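Local atomic coordinates of cyclase (Uncultured organism, PDB entry 5IBZ), a protein that may have arylformamidase activity, as assigned to the cyclase family, and binds acetylphosphate in the crystal. Residues L17-K22 with V234-H238; S111-L117 with V277-W283; L200-L206 with G244-I250. All coordinates share one frame. Residue numbers count along the deposited sequence, not the author numbering.

In the fold
Along the chain the segments come in the order 17-22, 111-117, 200-206, 234-238, 244-250 and 277-283. Contacts 2 and 3 share the large mixed sheet, and their centres are about 10 Å apart. Its strands 199-203, 244-247, 278-281 and 113-115 are successive neighbours, so the two contacts form one continuous block. Contact 3 is nested inside the loop closed by contact 2. Contact 1 lies toward the outside, its centre about 18 Å from that of contact 2 and about 20 Å from that of contact 3. Its helix 233-239 lies between the two strands of contact 3 in sequence and packs on them through W236 and I237. D115, E281 and I250 bring contacts 2 and 3 to the acetylphosphate pocket; contact 1 lies farther away.

Contact 1: residues L17-K22 with V234-H238; sequences LNNWGK and VPWIH
Residues 17-22 have no regular secondary structure. L17 and N18 are extended, and N19-K22 form a type II beta turn closed by K22 N to N19 O at 3.0 Å. G21 has phi 79°, a positive value that by itself favours glycine. N18 starts an Asx turn: its OD1 accepts from W20 N at 2.8 Å. Residues 234-238 are helical. The closest CA pair is L17-P235, 7.4 Å.

Apolar packing comes from L17, chi1 t and chi2 p. Its CD2 lies 3.8 Å from V234 CG1 and 4.2 Å from P235 CG. A separate van der Waals contact sets L17 CD1 3.4 Å from H238 ND1, oblique to the ring.

Polar contacts gather at H238, chi1 t. Its NE2 gives a weak hydrogen bond to N19 OD1, 3.4 Å. K22 NZ donates to the same N19 OD1 at 2.8 Å.

Two waters complete the link. One bonds N18 O at 2.9 Å, N19 OD1 at 2.8 Å and H238 NE2 at 3.0 Å. The other joins N19 ND2 (3.0 Å) to H238 O (3.2 Å).

N19 ND2 also bonds L275 O, at the end of helix 266-275. The N-terminal loop, shaped by an Asx turn and a type II turn, packs on helix 233-239 through L17, N19 and K22.

Contact 2: residues S111-L117 with V277-W283; sequences STQWDAL and VYIGEIW. With UVW (acetylphosphate), chain F.
This antiparallel strand pair lies in the mixed sheet of the cyclase fold and carries two acids of the acetylphosphate pocket. The axes of strands 113-115 and 278-281 approach to 4.7 Å, with directions 152° apart. Q113-E281 and D115-I279 are hydrogen-bonded pairs; W114-G280 is a non-hydrogen-bonded pair. The bonds are Q113 N to E281 O (3.1 Å), E281 N to Q113 O (3.1 Å) and D115 N to I279 O (2.7 Å).

Q113 (p), D115 (m), I279 (m) and E281 (m) share the ligand face. E281 has chi2 t and extends to the phosphate: OE2 is 2.6 Å from UVW O2P, and OE1 is 2.8 Å from UVW O3P. H119 and H268 also bond the ligand. D115 OD2 comes within 3.2 Å of E281 OE1, so two carboxylates meet beside the phosphate.

W114 (m) is on the other face, where a CB at G280 would be tight against its ring. W283 (m) turns its edge to the W114 face, with six-membered ring centroids 5.3 Å apart and planes at 74°. L117 CD2 sits over the Y278 ring, 3.9 Å from its centroid. W283 NE1 donates to Q113 O at 3.1 Å.

Contact 3: residues L200-L206 with G244-I250; sequences LVIRTGL and GVAADNI
A buried pair of parallel strands joins residues 200-206 to 244-250 inside the large mixed sheet. Their axes approach to 4.6 Å, with directions 22° apart. L200 pairs with V245, V201 with A246 and I202 with A247. The backbone ladder runs L200 N to G244 O (3.1 Å), A246 N to L200 O (2.8 Å) and I202 N to A246 O (2.8 Å). A weak bond follows, D248 N to I202 O (3.4 Å).

L200 (t), V245 (t), I202 (m) and A247 share one face. I202 CD1 lies 3.6 Å from V245 CG1, and I202 CB is 4.2 Å from A247 CB. W236 and I237 of helix 233-239 pack there. That helix and helix 215-223 lie in the connection between the two neighbouring parallel strands, a beta-alpha-beta crossover.

Beyond the strands D248, chi1 p, holds the turn at T204-G205. Its OD1 accepts from T204 N (2.7 Å) and T204 OG1 (2.8 Å), and its OD2 from G205 N (2.9 Å). T204 (p) makes an ST turn, OG1 to L206 N at 3.1 Å. G205 has a positive phi, 82°, which favours glycine. L206 CD2 packs on N249 CB at 3.7 Å and on CG1 of I250, a pocket residue, at 4.4 Å.

Contact 1: residues L17-K22 with V234-H238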
loop_
_atom_site.group_PDB
_atom_site.type_symbol
_atom_site.label_atom_id
_atom_site.label_comp_id
_atom_site.label_asym_id
_atom_site.label_seq_id
_atom_site.Cartn_x
_atom_site.Cartn_y
_atom_site.Cartn_z
ATOM N N LEU B 17 -38.048 -16.353 2.091
ATOM C CA LEU B 17 -37.129 -16.199 3.218
ATOM C C LEU B 17 -36.247 -14.961 3.132
ATOM O O LEU B 17 -35.132 -15.005 2.608
ATOM C CB LEU B 17 -36.241 -17.441 3.329
ATOM C CG LEU B 17 -35.405 -17.573 4.598
ATOM C CD1 LEU B 17 -36.279 -17.796 5.808
ATOM C CD2 LEU B 17 -34.440 -18.722 4.420
ATOM N N ASN B 18 -36.731 -13.859 3.679
ATOM C CA ASN B 18 -35.930 -12.643 3.715
ATOM C C ASN B 18 -36.364 -11.744 4.862
ATOM O O ASN B 18 -37.476 -11.906 5.417
ATOM C CB ASN B 18 -36.015 -11.886 2.385
ATOM C CG ASN B 18 -37.335 -11.204 2.187
ATOM O OD1 ASN B 18 -37.581 -10.147 2.762
ATOM N ND2 ASN B 18 -38.209 -11.805 1.374
ATOM N N ASN B 19 -35.477 -10.830 5.234
ATOM C CA ASN B 19 -35.779 -9.823 6.230
ATOM C C ASN B 19 -35.949 -8.414 5.658
ATOM O O ASN B 19 -35.882 -7.439 6.397
ATOM C CB ASN B 19 -34.678 -9.801 7.295
ATOM C CG ASN B 19 -34.715 -10.994 8.192
ATOM O OD1 ASN B 19 -35.790 -11.496 8.535
ATOM N ND2 ASN B 19 -33.531 -11.456 8.610
ATOM N N TRP B 20 -36.188 -8.289 4.360
ATOM C CA TRP B 20 -36.398 -6.968 3.785
ATOM C C TRP B 20 -37.623 -6.322 4.423
ATOM O O TRP B 20 -38.666 -6.957 4.553
ATOM C CB TRP B 20 -36.575 -7.042 2.273
ATOM C CG TRP B 20 -35.338 -7.460 1.519
ATOM C CD1 TRP B 20 -34.259 -8.174 1.997
ATOM C CD2 TRP B 20 -35.057 -7.179 0.150
ATOM N NE1 TRP B 20 -33.337 -8.359 0.986
ATOM C CE2 TRP B 20 -33.805 -7.755 -0.156
ATOM C CE3 TRP B 20 -35.747 -6.500 -0.853
ATOM C CZ2 TRP B 20 -33.233 -7.657 -1.432
ATOM C CZ3 TRP B 20 -35.181 -6.411 -2.110
ATOM C CH2 TRP B 20 -33.944 -6.981 -2.391
ATOM N N GLY B 21 -37.467 -5.067 4.838
ATOM C CA GLY B 21 -38.518 -4.337 5.503
ATOM C C GLY B 21 -38.739 -4.649 6.980
ATOM O O GLY B 21 -39.508 -3.940 7.634
ATOM N N LYS B 22 -38.104 -5.691 7.508
ATOM C CA LYS B 22 -38.313 -6.076 8.914
ATOM C C LYS B 22 -38.016 -4.923 9.857
ATOM O O LYS B 22 -38.684 -4.747 10.891
ATOM C CB LYS B 22 -37.432 -7.277 9.293
ATOM C CG LYS B 22 -37.549 -7.692 10.764
ATOM C CD LYS B 22 -36.909 -9.043 11.025
ATOM C CE LYS B 22 -37.870 -10.180 10.724
ATOM N NZ LYS B 22 -37.225 -11.536 10.882
ATOM N N VAL B 234 -29.471 -22.088 6.535
ATOM C CA VAL B 234 -29.937 -20.713 6.352
ATOM C C VAL B 234 -31.314 -20.467 7.019
ATOM O O VAL B 234 -31.482 -19.464 7.731
ATOM C CB VAL B 234 -29.944 -20.345 4.856
ATOM C CG1 VAL B 234 -30.664 -19.031 4.629
ATOM C CG2 VAL B 234 -28.505 -20.216 4.339
ATOM N N PRO B 235 -32.286 -21.369 6.822
ATOM C CA PRO B 235 -33.549 -21.095 7.518
ATOM C C PRO B 235 -33.365 -21.117 9.043
ATOM O O PRO B 235 -34.031 -20.364 9.759
ATOM C CB PRO B 235 -34.462 -22.219 7.045
ATOM C CG PRO B 235 -33.899 -22.659 5.732
ATOM C CD PRO B 235 -32.397 -22.508 5.902
ATOM N N TRP B 236 -32.477 -21.981 9.524
ATOM C CA TRP B 236 -32.204 -22.061 10.965
ATOM C C TRP B 236 -31.592 -20.755 11.486
ATOM O O TRP B 236 -31.997 -20.239 12.527
ATOM C CB TRP B 236 -31.291 -23.250 11.249
ATOM C CG TRP B 236 -30.963 -23.474 12.681
ATOM C CD1 TRP B 236 -31.758 -24.052 13.641
ATOM C CD2 TRP B 236 -29.739 -23.130 13.325
ATOM N NE1 TRP B 236 -31.082 -24.101 14.837
ATOM C CE2 TRP B 236 -29.844 -23.533 14.667
ATOM C CE3 TRP B 236 -28.555 -22.526 12.890
ATOM C CZ2 TRP B 236 -28.812 -23.347 15.580
ATOM C CZ3 TRP B 236 -27.536 -22.339 13.802
ATOM C CH2 TRP B 236 -27.670 -22.745 15.125
ATOM N N ILE B 237 -30.614 -20.232 10.764
ATOM C CA ILE B 237 -30.006 -18.959 11.119
ATOM C C ILE B 237 -31.065 -17.873 11.202
ATOM O O ILE B 237 -31.051 -17.041 12.116
ATOM C CB ILE B 237 -28.897 -18.594 10.096
ATOM C CG1 ILE B 237 -27.686 -19.503 10.317
ATOM C CG2 ILE B 237 -28.485 -17.148 10.263
ATOM C CD1 ILE B 237 -26.708 -19.548 9.161
ATOM N N HIS B 238 -31.988 -17.871 10.244
ATOM C CA HIS B 238 -33.126 -16.949 10.275
ATOM C C HIS B 238 -34.025 -17.134 11.502
ATOM O O HIS B 238 -34.343 -16.148 12.184
ATOM C CB HIS B 238 -33.971 -17.100 9.003
ATOM C CG HIS B 238 -35.216 -16.262 9.003
ATOM N ND1 HIS B 238 -36.481 -16.810 9.016
ATOM C CD2 HIS B 238 -35.392 -14.917 8.981
ATOM C CE1 HIS B 238 -37.379 -15.836 9.011
ATOM N NE2 HIS B 238 -36.745 -14.681 8.976
HETATM O O HOH W 1 -38.434 -12.304 8.174
HETATM O O HOH W 2 -33.346 -13.423 10.902
#

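Contact 2: residues S111-L117 with V277-W283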
loop_
_atom_site.group_PDB
_atom_site.type_symbol
_atom_site.label_atom_id
_atom_site.label_comp_id
_atom_site.label_asym_id
_atom_site.label_seq_id
_atom_site.Cartn_x
_atom_site.Cartn_y
_atom_site.Cartn_z
ATOM N N SER B 111 -7.838 -11.066 6.456
ATOM C CA SER B 111 -7.490 -11.649 7.747
ATOM C C SER B 111 -8.778 -11.990 8.500
ATOM O O SER B 111 -9.841 -12.063 7.900
ATOM C CB SER B 111 -6.605 -10.690 8.553
ATOM O OG SER B 111 -5.987 -11.336 9.654
ATOM N N THR B 112 -8.700 -12.207 9.811
ATOM C CA THR B 112 -9.901 -12.283 10.637
ATOM C C THR B 112 -10.791 -11.088 10.292
ATOM O O THR B 112 -10.325 -9.954 10.273
ATOM C CB THR B 112 -9.536 -12.288 12.126
ATOM O OG1 THR B 112 -8.662 -13.404 12.385
ATOM C CG2 THR B 112 -10.770 -12.350 12.983
ATOM N N GLN B 113 -12.065 -11.344 10.018
ATOM C CA GLN B 113 -12.898 -10.320 9.398
ATOM C C GLN B 113 -14.375 -10.450 9.695
ATOM O O GLN B 113 -14.872 -11.546 9.996
ATOM C CB GLN B 113 -12.712 -10.358 7.871
ATOM C CG GLN B 113 -13.339 -11.590 7.202
ATOM C CD GLN B 113 -12.860 -11.778 5.782
ATOM O OE1 GLN B 113 -13.563 -11.506 4.814
ATOM N NE2 GLN B 113 -11.631 -12.194 5.661
ATOM N N TRP B 114 -15.056 -9.316 9.572
ATOM C CA TRP B 114 -16.495 -9.268 9.274
ATOM C C TRP B 114 -16.651 -8.824 7.831
ATOM O O TRP B 114 -15.924 -7.934 7.372
ATOM C CB TRP B 114 -17.268 -8.276 10.133
ATOM C CG TRP B 114 -17.590 -8.691 11.504
ATOM C CD1 TRP B 114 -17.191 -8.067 12.637
ATOM C CD2 TRP B 114 -18.416 -9.786 11.920
ATOM N NE1 TRP B 114 -17.710 -8.698 13.738
ATOM C CE2 TRP B 114 -18.464 -9.758 13.331
ATOM C CE3 TRP B 114 -19.106 -10.785 11.250
ATOM C CZ2 TRP B 114 -19.157 -10.695 14.069
ATOM C CZ3 TRP B 114 -19.818 -11.704 11.985
ATOM C CH2 TRP B 114 -19.829 -11.661 13.386
ATOM N N ASP B 115 -17.627 -9.410 7.157
ATOM C CA ASP B 115 -18.059 -8.947 5.845
ATOM C C ASP B 115 -19.332 -8.170 6.023
ATOM O O ASP B 115 -20.269 -8.646 6.664
ATOM C CB ASP B 115 -18.276 -10.118 4.907
ATOM C CG ASP B 115 -17.014 -10.948 4.730
ATOM O OD1 ASP B 115 -15.900 -10.401 4.916
ATOM O OD2 ASP B 115 -17.140 -12.156 4.431
ATOM N N ALA B 116 -19.361 -6.946 5.504
ATOM C CA ALA B 116 -20.567 -6.108 5.554
ATOM C C ALA B 116 -21.626 -6.620 4.600
ATOM O O ALA B 116 -21.355 -7.456 3.736
ATOM C CB ALA B 116 -20.222 -4.681 5.210
ATOM N N LEU B 117 -22.830 -6.080 4.733
ATOM C CA LEU B 117 -23.909 -6.476 3.829
ATOM C C LEU B 117 -23.658 -5.947 2.407
ATOM O O LEU B 117 -24.297 -6.383 1.456
ATOM C CB LEU B 117 -25.252 -5.981 4.363
ATOM C CG LEU B 117 -25.551 -6.395 5.795
ATOM C CD1 LEU B 117 -26.939 -5.911 6.178
ATOM C CD2 LEU B 117 -25.426 -7.912 6.007
ATOM N N VAL B 277 -27.708 -10.846 7.407
ATOM C CA VAL B 277 -26.884 -11.454 8.460
ATOM C C VAL B 277 -25.405 -11.371 8.071
ATOM O O VAL B 277 -25.040 -11.710 6.958
ATOM C CB VAL B 277 -27.333 -12.910 8.684
ATOM C CG1 VAL B 277 -26.341 -13.680 9.558
ATOM C CG2 VAL B 277 -28.732 -12.940 9.329
ATOM N N TYR B 278 -24.570 -10.908 8.994
ATOM C CA TYR B 278 -23.159 -10.688 8.742
ATOM C C TYR B 278 -22.385 -11.995 8.770
ATOM O O TYR B 278 -22.760 -12.948 9.456
ATOM C CB TYR B 278 -22.593 -9.695 9.785
ATOM C CG TYR B 278 -23.244 -8.344 9.641
ATOM C CD1 TYR B 278 -24.492 -8.095 10.200
ATOM C CD2 TYR B 278 -22.654 -7.335 8.906
ATOM C CE1 TYR B 278 -25.124 -6.885 10.030
ATOM C CE2 TYR B 278 -23.267 -6.114 8.740
ATOM C CZ TYR B 278 -24.521 -5.893 9.289
ATOM O OH TYR B 278 -25.155 -4.664 9.127
ATOM N N ILE B 279 -21.312 -12.022 7.984
ATOM C CA ILE B 279 -20.451 -13.183 7.863
ATOM C C ILE B 279 -19.058 -12.874 8.387
ATOM O O ILE B 279 -18.415 -11.910 7.961
ATOM C CB ILE B 279 -20.361 -13.652 6.387
ATOM C CG1 ILE B 279 -21.725 -14.179 5.910
ATOM C CG2 ILE B 279 -19.244 -14.653 6.206
ATOM C CD1 ILE B 279 -21.766 -14.612 4.482
ATOM N N GLY B 280 -18.591 -13.716 9.307
ATOM C CA GLY B 280 -17.248 -13.613 9.852
ATOM C C GLY B 280 -16.384 -14.766 9.381
ATOM O O GLY B 280 -16.844 -15.910 9.319
ATOM N N GLU B 281 -15.143 -14.466 9.002
ATOM C CA GLU B 281 -14.270 -15.483 8.427
ATOM C C GLU B 281 -12.869 -15.390 8.983
ATOM O O GLU B 281 -12.416 -14.312 9.385
ATOM C CB GLU B 281 -14.218 -15.358 6.897
ATOM C CG GLU B 281 -15.565 -15.674 6.255
ATOM C CD GLU B 281 -15.681 -15.258 4.803
ATOM O OE1 GLU B 281 -14.890 -14.422 4.329
ATOM O OE2 GLU B 281 -16.579 -15.813 4.141
ATOM N N ILE B 282 -12.181 -16.519 8.948
ATOM C CA ILE B 282 -10.786 -16.668 9.402
ATOM C C ILE B 282 -10.610 -16.278 10.879
ATOM O O ILE B 282 -9.590 -15.732 11.314
ATOM C CB ILE B 282 -9.767 -15.862 8.525
ATOM C CG1 ILE B 282 -10.244 -15.758 7.062
ATOM C CG2 ILE B 282 -8.421 -16.566 8.615
ATOM C CD1 ILE B 282 -9.225 -15.140 6.106
ATOM N N TRP B 283 -11.598 -16.622 11.688
ATOM C CA TRP B 283 -11.441 -16.501 13.131
ATOM C C TRP B 283 -10.606 -17.674 13.651
ATOM O O TRP B 283 -10.469 -18.700 12.973
ATOM C CB TRP B 283 -12.819 -16.447 13.824
ATOM C CG TRP B 283 -13.635 -15.202 13.535
ATOM C CD1 TRP B 283 -13.662 -14.482 12.378
ATOM C CD2 TRP B 283 -14.548 -14.552 14.429
ATOM N NE1 TRP B 283 -14.538 -13.421 12.490
ATOM C CE2 TRP B 283 -15.092 -13.441 13.744
ATOM C CE3 TRP B 283 -14.947 -14.791 15.749
ATOM C CZ2 TRP B 283 -16.026 -12.596 14.325
ATOM C CZ3 TRP B 283 -15.878 -13.945 16.325
ATOM C CH2 TRP B 283 -16.401 -12.865 15.619
HETATM C C1 UVW F . -14.645 -15.782 -1.338
HETATM O O1 UVW F . -13.941 -14.869 -1.607
HETATM C C1M UVW F . -14.723 -16.988 -2.270
HETATM O O2 UVW F . -15.413 -15.784 -0.170
HETATM P P UVW F . -15.531 -14.490 0.838
HETATM O O1P UVW F . -15.793 -13.219 0.065
HETATM O O2P UVW F . -16.683 -14.800 1.767
HETATM O O3P UVW F . -14.276 -14.303 1.650
#

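Contact 3: residues L200-L206 with G244-I250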
loop_
_atom_site.group_PDB
_atom_site.type_symbol
_atom_site.label_atom_id
_atom_site.label_comp_id
_atom_site.label_asym_id
_atom_site.label_seq_id
_atom_site.Cartn_x
_atom_site.Cartn_y
_atom_site.Cartn_z
ATOM N N LEU B 200 -23.132 -16.304 16.415
ATOM C CA LEU B 200 -22.744 -17.704 16.407
ATOM C C LEU B 200 -21.342 -17.858 15.853
ATOM O O LEU B 200 -21.031 -17.357 14.787
ATOM C CB LEU B 200 -23.731 -18.502 15.586
ATOM C CG LEU B 200 -23.492 -20.008 15.585
ATOM C CD1 LEU B 200 -23.804 -20.631 16.950
ATOM C CD2 LEU B 200 -24.344 -20.660 14.514
ATOM N N VAL B 201 -20.502 -18.562 16.596
ATOM C CA VAL B 201 -19.116 -18.751 16.229
ATOM C C VAL B 201 -18.889 -20.255 16.049
ATOM O O VAL B 201 -19.082 -21.033 16.998
ATOM C CB VAL B 201 -18.181 -18.162 17.321
ATOM C CG1 VAL B 201 -16.768 -18.381 16.981
ATOM C CG2 VAL B 201 -18.471 -16.660 17.515
ATOM N N ILE B 202 -18.546 -20.668 14.827
ATOM C CA ILE B 202 -18.489 -22.084 14.453
ATOM C C ILE B 202 -17.063 -22.573 14.297
ATOM O O ILE B 202 -16.304 -22.035 13.456
ATOM C CB ILE B 202 -19.230 -22.336 13.123
ATOM C CG1 ILE B 202 -20.653 -21.771 13.212
ATOM C CG2 ILE B 202 -19.260 -23.832 12.782
ATOM C CD1 ILE B 202 -21.404 -21.819 11.895
ATOM N N ARG B 203 -16.683 -23.573 15.090
ATOM C CA ARG B 203 -15.373 -24.210 14.924
ATOM C C ARG B 203 -15.443 -25.390 13.953
ATOM O O ARG B 203 -16.089 -26.426 14.248
ATOM C CB ARG B 203 -14.803 -24.684 16.265
ATOM C CG ARG B 203 -13.457 -25.389 16.091
ATOM C CD ARG B 203 -12.654 -25.472 17.392
ATOM N NE ARG B 203 -11.388 -26.182 17.199
ATOM C CZ ARG B 203 -11.154 -27.441 17.561
ATOM N NH1 ARG B 203 -12.093 -28.187 18.125
ATOM N NH2 ARG B 203 -9.964 -27.957 17.337
ATOM N N THR B 204 -14.778 -25.184 12.810
ATOM C CA THR B 204 -14.591 -26.170 11.743
ATOM C C THR B 204 -13.198 -26.792 11.723
ATOM O O THR B 204 -12.965 -27.820 11.065
ATOM C CB THR B 204 -14.774 -25.562 10.346
ATOM O OG1 THR B 204 -13.596 -24.823 9.986
ATOM C CG2 THR B 204 -15.998 -24.689 10.263
ATOM N N GLY B 205 -12.273 -26.135 12.402
ATOM C CA GLY B 205 -10.892 -26.591 12.492
ATOM C C GLY B 205 -10.021 -26.223 11.300
ATOM O O GLY B 205 -8.812 -26.444 11.332
ATOM N N LEU B 206 -10.608 -25.671 10.240
ATOM C CA LEU B 206 -9.868 -25.582 8.982
ATOM C C LEU B 206 -8.591 -24.733 9.110
ATOM O O LEU B 206 -7.516 -25.152 8.641
ATOM C CB LEU B 206 -10.767 -25.044 7.862
ATOM C CG LEU B 206 -10.106 -25.012 6.478
ATOM C CD1 LEU B 206 -9.775 -26.411 5.994
ATOM C CD2 LEU B 206 -10.945 -24.263 5.430
ATOM N N GLY B 244 -25.094 -12.439 13.391
ATOM C CA GLY B 244 -23.948 -12.742 12.546
ATOM C C GLY B 244 -23.487 -14.153 12.796
ATOM O O GLY B 244 -23.752 -14.714 13.861
ATOM N N VAL B 245 -22.791 -14.718 11.815
ATOM C CA VAL B 245 -22.245 -16.062 11.904
ATOM C C VAL B 245 -20.798 -15.999 11.467
ATOM O O VAL B 245 -20.512 -15.530 10.364
ATOM C CB VAL B 245 -23.015 -17.048 11.017
ATOM C CG1 VAL B 245 -22.471 -18.433 11.126
ATOM C CG2 VAL B 245 -24.498 -17.058 11.378
ATOM N N ALA B 246 -19.909 -16.439 12.347
ATOM C CA ALA B 246 -18.489 -16.433 12.052
ATOM C C ALA B 246 -17.939 -17.834 12.140
ATOM O O ALA B 246 -18.478 -18.665 12.861
ATOM C CB ALA B 246 -17.761 -15.542 12.989
ATOM N N ALA B 247 -16.819 -18.068 11.455
ATOM C CA ALA B 247 -16.165 -19.370 11.496
ATOM C C ALA B 247 -14.652 -19.265 11.333
ATOM O O ALA B 247 -14.110 -18.221 10.929
ATOM C CB ALA B 247 -16.733 -20.296 10.414
ATOM N N ASP B 248 -13.988 -20.358 11.698
ATOM C CA ASP B 248 -12.550 -20.507 11.538
ATOM C C ASP B 248 -12.199 -21.208 10.214
ATOM O O ASP B 248 -11.224 -21.963 10.123
ATOM C CB ASP B 248 -11.981 -21.287 12.714
ATOM C CG ASP B 248 -12.487 -22.702 12.757
ATOM O OD1 ASP B 248 -13.460 -22.970 12.014
ATOM O OD2 ASP B 248 -11.923 -23.537 13.522
ATOM N N ASN B 249 -12.991 -20.952 9.181
ATOM C CA ASN B 249 -12.605 -21.324 7.819
ATOM C C ASN B 249 -12.464 -20.030 7.014
ATOM O O ASN B 249 -12.422 -18.928 7.599
ATOM C CB ASN B 249 -13.594 -22.316 7.198
ATOM C CG ASN B 249 -15.001 -21.781 7.123
ATOM O OD1 ASN B 249 -15.231 -20.588 7.315
ATOM N ND2 ASN B 249 -15.960 -22.668 6.814
ATOM N N ILE B 250 -12.358 -20.119 5.692
ATOM C CA ILE B 250 -12.065 -18.941 4.888
ATOM C C ILE B 250 -13.329 -18.378 4.233
ATOM O O ILE B 250 -13.445 -17.169 4.034
ATOM C CB ILE B 250 -11.021 -19.238 3.775
ATOM C CG1 ILE B 250 -9.876 -20.104 4.305
ATOM C CG2 ILE B 250 -10.503 -17.944 3.206
ATOM C CD1 ILE B 250 -9.130 -19.558 5.514
#